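Local coordinates for uncharacterized protein (Candida albicans, PDB 5K04) that probably serves as the auxiliary, non-catalytic subunit of the NatB N-terminal acetyltransferase complex, embracing the catalytic subunit NAT3 with a curved array of helices, at residues A[181-184]-A[185-189]; A[194-197]-A[198-201]; A[210-213]-A[214-217]. All coordinates share one frame; numbering follows the deposited sequence.

Interaction 1 of 3, residues A[181-184]-A[185-189]; sequences PFEN and TQEIY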
loop_
_atom_site.group_PDB
_atom_site.type_symbol
_atom_site.label_atom_id
_atom_site.label_comp_id
_atom_site.label_asym_id
_atom_site.label_seq_id
_atom_site.Cartn_x
_atom_site.Cartn_y
_atom_site.Cartn_z
ATOM N N PRO A 181 23.431 -28.141 15.678
ATOM C CA PRO A 181 23.069 -28.154 14.247
ATOM C C PRO A 181 21.708 -27.524 13.991
ATOM O O PRO A 181 20.823 -27.608 14.847
ATOM C CB PRO A 181 23.049 -29.652 13.910
ATOM C CG PRO A 181 22.635 -30.308 15.219
ATOM C CD PRO A 181 23.267 -29.467 16.310
ATOM N N PHE A 182 21.555 -26.896 12.829
ATOM C CA PHE A 182 20.322 -26.203 12.491
ATOM C C PHE A 182 19.224 -27.202 12.134
ATOM O O PHE A 182 19.473 -28.231 11.503
ATOM C CB PHE A 182 20.558 -25.221 11.330
ATOM C CG PHE A 182 21.541 -24.131 11.650
ATOM C CD1 PHE A 182 21.369 -23.325 12.760
ATOM C CD2 PHE A 182 22.659 -23.926 10.862
ATOM C CE1 PHE A 182 22.283 -22.332 13.068
ATOM C CE2 PHE A 182 23.564 -22.929 11.164
ATOM C CZ PHE A 182 23.376 -22.133 12.271
ATOM N N GLU A 183 17.999 -26.876 12.528
ATOM C CA GLU A 183 16.884 -27.793 12.376
ATOM C C GLU A 183 15.974 -27.450 11.203
ATOM O O GLU A 183 15.181 -28.301 10.793
ATOM C CB GLU A 183 16.059 -27.834 13.670
ATOM C CG GLU A 183 16.814 -28.469 14.850
ATOM C CD GLU A 183 16.186 -28.150 16.199
ATOM O OE1 GLU A 183 16.871 -28.329 17.238
ATOM O OE2 GLU A 183 15.012 -27.717 16.210
ATOM N N ASN A 184 16.065 -26.238 10.655
ATOM C CA ASN A 184 15.196 -25.855 9.555
ATOM C C ASN A 184 15.820 -24.689 8.800
ATOM O O ASN A 184 16.833 -24.116 9.210
ATOM C CB ASN A 184 13.793 -25.499 10.045
ATOM C CG ASN A 184 13.799 -24.317 10.974
ATOM O OD1 ASN A 184 14.132 -23.193 10.575
ATOM N ND2 ASN A 184 13.401 -24.554 12.228
ATOM N N THR A 185 15.170 -24.332 7.691
ATOM C CA THR A 185 15.695 -23.329 6.774
ATOM C C THR A 185 15.524 -21.905 7.299
ATOM O O THR A 185 16.223 -20.999 6.833
ATOM C CB THR A 185 15.022 -23.500 5.402
ATOM O OG1 THR A 185 15.444 -22.446 4.542
ATOM C CG2 THR A 185 13.529 -23.413 5.518
ATOM N N GLN A 186 14.632 -21.702 8.281
ATOM C CA GLN A 186 14.494 -20.396 8.928
ATOM C C GLN A 186 15.709 -20.072 9.788
ATOM O O GLN A 186 16.216 -18.939 9.767
ATOM C CB GLN A 186 13.222 -20.358 9.778
ATOM C CG GLN A 186 11.938 -20.496 8.987
ATOM C CD GLN A 186 11.598 -19.266 8.156
ATOM O OE1 GLN A 186 12.284 -18.240 8.197
ATOM N NE2 GLN A 186 10.513 -19.363 7.402
ATOM N N GLU A 187 16.164 -21.046 10.584
ATOM C CA GLU A 187 17.347 -20.829 11.412
ATOM C C GLU A 187 18.569 -20.570 10.536
ATOM O O GLU A 187 19.354 -19.655 10.804
ATOM C CB GLU A 187 17.583 -22.033 12.336
ATOM C CG GLU A 187 16.383 -22.434 13.157
ATOM C CD GLU A 187 16.655 -23.611 14.071
ATOM O OE1 GLU A 187 17.708 -24.261 13.903
ATOM O OE2 GLU A 187 15.807 -23.888 14.959
ATOM N N ILE A 188 18.736 -21.365 9.478
ATOM C CA ILE A 188 19.841 -21.155 8.549
ATOM C C ILE A 188 19.762 -19.761 7.938
ATOM O O ILE A 188 20.771 -19.050 7.847
ATOM C CB ILE A 188 19.839 -22.260 7.474
ATOM C CG1 ILE A 188 20.125 -23.630 8.111
ATOM C CG2 ILE A 188 20.841 -21.947 6.383
ATOM C CD1 ILE A 188 20.014 -24.816 7.151
ATOM N N TYR A 189 18.555 -19.336 7.544
ATOM C CA TYR A 189 18.377 -17.981 7.026
ATOM C C TYR A 189 18.924 -16.939 8.007
ATOM O O TYR A 189 19.719 -16.072 7.624
ATOM C CB TYR A 189 16.894 -17.736 6.716
ATOM C CG TYR A 189 16.546 -16.283 6.414
ATOM C CD1 TYR A 189 16.760 -15.737 5.141
ATOM C CD2 TYR A 189 15.995 -15.457 7.403
ATOM C CE1 TYR A 189 16.456 -14.391 4.866
ATOM C CE2 TYR A 189 15.663 -14.122 7.133
ATOM C CZ TYR A 189 15.908 -13.597 5.868
ATOM O OH TYR A 189 15.596 -12.297 5.608
HETATM O O HOH W 1 13.084 -23.024 14.932
#

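Interaction 2 of 3, residues A[194-197]-A[198-201]; sequences FLSS and KEIE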
loop_
_atom_site.group_PDB
_atom_site.type_symbol
_atom_site.label_atom_id
_atom_site.label_comp_id
_atom_site.label_asym_id
_atom_site.label_seq_id
_atom_site.Cartn_x
_atom_site.Cartn_y
_atom_site.Cartn_z
ATOM N N PHE A 194 24.352 -12.667 9.075
ATOM C CA PHE A 194 25.575 -12.147 9.683
ATOM C C PHE A 194 26.835 -12.623 8.975
ATOM O O PHE A 194 27.939 -12.417 9.493
ATOM C CB PHE A 194 25.621 -12.526 11.164
ATOM C CG PHE A 194 24.351 -12.203 11.890
ATOM C CD1 PHE A 194 24.029 -10.884 12.187
ATOM C CD2 PHE A 194 23.454 -13.206 12.227
ATOM C CE1 PHE A 194 22.839 -10.572 12.834
ATOM C CE2 PHE A 194 22.257 -12.897 12.859
ATOM C CZ PHE A 194 21.954 -11.578 13.177
ATOM N N LEU A 195 26.697 -13.250 7.805
ATOM C CA LEU A 195 27.792 -13.914 7.125
ATOM C C LEU A 195 28.196 -13.178 5.858
ATOM O O LEU A 195 27.370 -12.561 5.181
ATOM C CB LEU A 195 27.412 -15.341 6.750
ATOM C CG LEU A 195 27.105 -16.282 7.901
ATOM C CD1 LEU A 195 26.817 -17.655 7.324
ATOM C CD2 LEU A 195 28.278 -16.315 8.906
ATOM N N SER A 196 29.473 -13.306 5.511
ATOM C CA SER A 196 29.936 -12.819 4.228
ATOM C C SER A 196 29.457 -13.742 3.114
ATOM O O SER A 196 29.009 -14.871 3.338
ATOM C CB SER A 196 31.463 -12.725 4.201
ATOM O OG SER A 196 32.054 -14.016 4.258
ATOM N N SER A 197 29.572 -13.235 1.891
ATOM C CA SER A 197 29.261 -14.037 0.715
ATOM C C SER A 197 30.111 -15.306 0.678
ATOM O O SER A 197 29.621 -16.379 0.301
ATOM C CB SER A 197 29.477 -13.187 -0.545
ATOM O OG SER A 197 28.694 -13.642 -1.633
ATOM N N LYS A 198 31.390 -15.200 1.076
ATOM C CA LYS A 198 32.263 -16.373 1.124
ATOM C C LYS A 198 31.766 -17.380 2.147
ATOM O O LYS A 198 31.744 -18.590 1.885
ATOM C CB LYS A 198 33.700 -15.965 1.461
ATOM C CG LYS A 198 34.408 -15.179 0.384
ATOM C CD LYS A 198 34.641 -16.024 -0.863
ATOM C CE LYS A 198 35.936 -16.819 -0.779
ATOM N NZ LYS A 198 36.320 -17.403 -2.112
ATOM N N GLU A 199 31.372 -16.895 3.327
ATOM C CA GLU A 199 30.904 -17.792 4.374
ATOM C C GLU A 199 29.563 -18.416 4.001
ATOM O O GLU A 199 29.336 -19.604 4.248
ATOM C CB GLU A 199 30.814 -17.029 5.699
ATOM C CG GLU A 199 32.151 -16.562 6.261
ATOM C CD GLU A 199 31.985 -15.563 7.411
ATOM O OE1 GLU A 199 31.142 -14.645 7.296
ATOM O OE2 GLU A 199 32.698 -15.707 8.430
ATOM N N ILE A 200 28.677 -17.629 3.385
ATOM C CA ILE A 200 27.371 -18.135 2.958
ATOM C C ILE A 200 27.535 -19.348 2.038
ATOM O O ILE A 200 26.872 -20.378 2.216
ATOM C CB ILE A 200 26.563 -17.011 2.279
ATOM C CG1 ILE A 200 26.092 -15.974 3.312
ATOM C CG2 ILE A 200 25.388 -17.578 1.507
ATOM C CD1 ILE A 200 25.322 -14.815 2.704
ATOM N N GLU A 201 28.405 -19.243 1.027
ATOM C CA GLU A 201 28.613 -20.376 0.122
ATOM C C GLU A 201 29.127 -21.591 0.877
ATOM O O GLU A 201 28.650 -22.715 0.679
ATOM C CB GLU A 201 29.596 -20.025 -1.000
ATOM C CG GLU A 201 29.802 -21.221 -1.941
ATOM C CD GLU A 201 30.754 -20.952 -3.109
ATOM O OE1 GLU A 201 31.357 -19.850 -3.164
ATOM O OE2 GLU A 201 30.901 -21.862 -3.965
#

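Interaction 3 of 3, residues A[210-213]-A[214-217]; sequences PLDL and ELKL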
loop_
_atom_site.group_PDB
_atom_site.type_symbol
_atom_site.label_atom_id
_atom_site.label_comp_id
_atom_site.label_asym_id
_atom_site.label_seq_id
_atom_site.Cartn_x
_atom_site.Cartn_y
_atom_site.Cartn_z
ATOM N N PRO A 210 17.016 -30.047 2.939
ATOM C CA PRO A 210 16.658 -29.445 1.650
ATOM C C PRO A 210 16.509 -27.941 1.788
ATOM O O PRO A 210 15.836 -27.445 2.693
ATOM C CB PRO A 210 15.320 -30.111 1.297
ATOM C CG PRO A 210 15.204 -31.307 2.202
ATOM C CD PRO A 210 15.966 -30.948 3.446
ATOM N N LEU A 211 17.130 -27.220 0.867
ATOM C CA LEU A 211 17.033 -25.771 0.825
ATOM C C LEU A 211 15.682 -25.340 0.270
ATOM O O LEU A 211 15.124 -25.969 -0.635
ATOM C CB LEU A 211 18.147 -25.185 -0.048
ATOM C CG LEU A 211 19.594 -25.342 0.416
ATOM C CD1 LEU A 211 20.492 -24.417 -0.407
ATOM C CD2 LEU A 211 19.713 -25.019 1.891
ATOM N N ASP A 212 15.173 -24.240 0.804
ATOM C CA ASP A 212 13.988 -23.620 0.246
ATOM C C ASP A 212 14.411 -22.607 -0.817
ATOM O O ASP A 212 15.601 -22.341 -1.012
ATOM C CB ASP A 212 13.159 -22.971 1.363
ATOM C CG ASP A 212 13.975 -22.005 2.208
ATOM O OD1 ASP A 212 15.138 -21.730 1.852
ATOM O OD2 ASP A 212 13.462 -21.509 3.233
ATOM N N LEU A 213 13.413 -22.049 -1.520
ATOM C CA LEU A 213 13.700 -21.109 -2.604
ATOM C C LEU A 213 14.528 -19.932 -2.097
ATOM O O LEU A 213 15.482 -19.510 -2.750
ATOM C CB LEU A 213 12.393 -20.614 -3.242
ATOM C CG LEU A 213 12.606 -19.748 -4.495
ATOM C CD1 LEU A 213 13.499 -20.474 -5.524
ATOM C CD2 LEU A 213 11.294 -19.342 -5.136
ATOM N N GLU A 214 14.190 -19.412 -0.915
ATOM C CA GLU A 214 14.912 -18.276 -0.343
ATOM C C GLU A 214 16.414 -18.547 -0.274
ATOM O O GLU A 214 17.230 -17.704 -0.658
ATOM C CB GLU A 214 14.341 -17.975 1.050
ATOM C CG GLU A 214 14.958 -16.806 1.776
ATOM C CD GLU A 214 14.443 -15.436 1.307
ATOM O OE1 GLU A 214 13.247 -15.301 0.972
ATOM O OE2 GLU A 214 15.260 -14.489 1.285
ATOM N N LEU A 215 16.794 -19.736 0.209
ATOM C CA LEU A 215 18.205 -20.051 0.416
ATOM C C LEU A 215 18.890 -20.475 -0.876
ATOM O O LEU A 215 20.093 -20.229 -1.039
ATOM C CB LEU A 215 18.361 -21.138 1.493
ATOM C CG LEU A 215 18.005 -20.692 2.927
ATOM C CD1 LEU A 215 18.206 -21.817 3.918
ATOM C CD2 LEU A 215 18.785 -19.437 3.369
ATOM N N LYS A 216 18.145 -21.102 -1.797
ATOM C CA LYS A 216 18.699 -21.413 -3.113
ATOM C C LYS A 216 19.105 -20.140 -3.831
ATOM O O LYS A 216 20.201 -20.051 -4.394
ATOM C CB LYS A 216 17.689 -22.193 -3.958
ATOM C CG LYS A 216 17.375 -23.604 -3.459
ATOM C CD LYS A 216 16.504 -24.352 -4.479
ATOM C CE LYS A 216 15.948 -25.663 -3.887
ATOM N NZ LYS A 216 15.072 -26.382 -4.862
ATOM N N LEU A 217 18.228 -19.131 -3.808
ATOM C CA LEU A 217 18.559 -17.861 -4.446
ATOM C C LEU A 217 19.764 -17.225 -3.778
ATOM O O LEU A 217 20.660 -16.706 -4.453
ATOM C CB LEU A 217 17.358 -16.922 -4.399
ATOM C CG LEU A 217 16.148 -17.393 -5.221
ATOM C CD1 LEU A 217 14.915 -16.474 -5.036
ATOM C CD2 LEU A 217 16.492 -17.544 -6.685
#

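Interaction 1 of 3, residues A[181-184]-A[185-189]
Asn184 and Glu187 are brought together at the start of helix 185-192 by two different side-chain shapes. CG of Asn184 sits between its own backbone N and carbonyl carbon (chi1 62°), which swings OD1 over the first turn, whereas Glu187 reaches back along an extended chain (chi2 -179°) to the residues ahead of the helix. From its N-cap position Asn184 OD1 accepts Glu187 N at 3.0 Å, and Gln186 N, 2.8 Å from the same OD1, adds a bent and weak second bond. Glu187 OE1 takes the N-H of Glu183, the residue before the cap, with Glu183 N at 3.0 Å in an almost straight bond (173°), the donor lying above the carboxylate plane. The same OE1 touches the edge of the Phe182 ring, 3.9 Å from CD1, while Phe182 CB rests on Ile188 CG1 at 3.6 Å. A water accepts from Asn184 ND2 (3.1 Å) and donates to Glu187 OE2 (2.9 Å), and so bridges the amide and the carboxylate, which do not bond directly. Arg143 forms a salt bridge with Glu187 OE1 and a long, weak ion pair with Glu183. Glu187 is thus gripped through both oxygens, by a backbone N-H, a water and a guanidinium group; Arg143 probably offsets the negative charge gathered by the two glutamates and favours an ionised Glu187.

Interaction 2 of 3, residues A[194-197]-A[198-201]
Glu199 turns back along the first turn of helix 197-204 to meet Ser196, the N-cap residue of the helix. Glu199 CB lies 3.6 Å from Ser196 OG, and CG passes still nearer to that oxygen, at 3.2 Å. With CG set beside the backbone N (chi1 -66°) and the chain extended beyond it, CD arrives next to the Ser196 backbone. There Glu199 OE1 receives Ser196 N at 2.8 Å, nearly straight (174°), through the anti lone pair, while OE2 makes a salt bridge with Lys173. The exchange is reciprocal, since Ser196 OG accepts Glu199 N at 3.1 Å, and the pair forms a capping box. Leu195 crosses the glutamate at about a right angle, its CD2 3.7 Å from Glu199 OE1. Around the cap, Leu195 CB packs on Ile200 CG1 at 3.7 Å, the hydrophobic staple that often accompanies such a box. Behind it, Ile200 N bonds to Ser196 O at 2.8 Å and begins the regular helical pattern. The capped end lies between three helices: Phe194 packs on Phe153, His154 and Leu157 of helix 143-157, Leu195 touches Lys173 of helix 162-177, and Ile200 packs on Leu218 and Ala222 of helix 213-225.

Interaction 3 of 3, residues A[210-213]-A[214-217]
Residues Asp212 and Leu215 form an N-terminal helix cap, a local contact round the first turn of helix 213-225 where the loop from helix 197-204 runs into it, on the side of the subunit that meets NAT3. Asp212 OD1 accepts Leu215 N at 3.1 Å. The N-H comes from above the carboxylate plane, 37° out of it, and the position of the acceptor follows from chi1 of Asp212 (54°), which folds the carboxylate back over the helix start. The same oxygen also lies against the leucine side chain, 3.2 Å from Leu215 CG, so one atom meets both the backbone and the aliphatic branch of its partner. The other carboxylate oxygen, Asp212 OD2, is hydrogen-bonded to Thr185 OG1 of helix 185-192 and more weakly to Asn490, so this buried carboxylate has partners on both oxygens, and the nearby helix N-terminus probably favours its charged form. Asp212 O accepts Lys216 N at 2.9 Å, which continues the turn. Lys216 is extended, and its methylenes run back alongside the loop: Lys216 CG lies 3.8 Å from Leu211 CB, and CE comes within 3.4 Å of Leu211 O. Leu211 CD2 also meets Leu215 CD1 at 4.1 Å, the two leucines crossing at about a right angle. Two residues on, Leu213 CG packs on Leu217 CD1 at 4.0 Å. Leu213, Glu214 and Leu217 also touch Ile4, Pro6 and Lys5 of NAT3, while Asp212 touches Gln41 of that chain. With leucine pairs four residues apart around it, this is a classical aspartate N-cap at the start of one helix of an all-helical subunit, consistent with a family placed in the TPR clan, and this helix start lies at the NAT3 interface.

Overall arrangement
All three contacts are helix starts, those of the successive helices 185-192, 197-204 and 213-225, and each pairs an N-cap side chain with the first turn. None is wholly core or wholly surface; each mixes buried and more exposed residues. The cap residues differ: asparagine in interaction 1, serine in interaction 2, aspartate in interaction 3. In the first two a glutamate three residues on reaches back to the loop and to a basic residue of an earlier helix, whereas interaction 3 has no such glutamate. Interactions 1 and 3 touch directly and both reach NAT3, but interaction 2, whose centre is about 15 Å from that of either other contact, is touched by no other protein chain of the assembly.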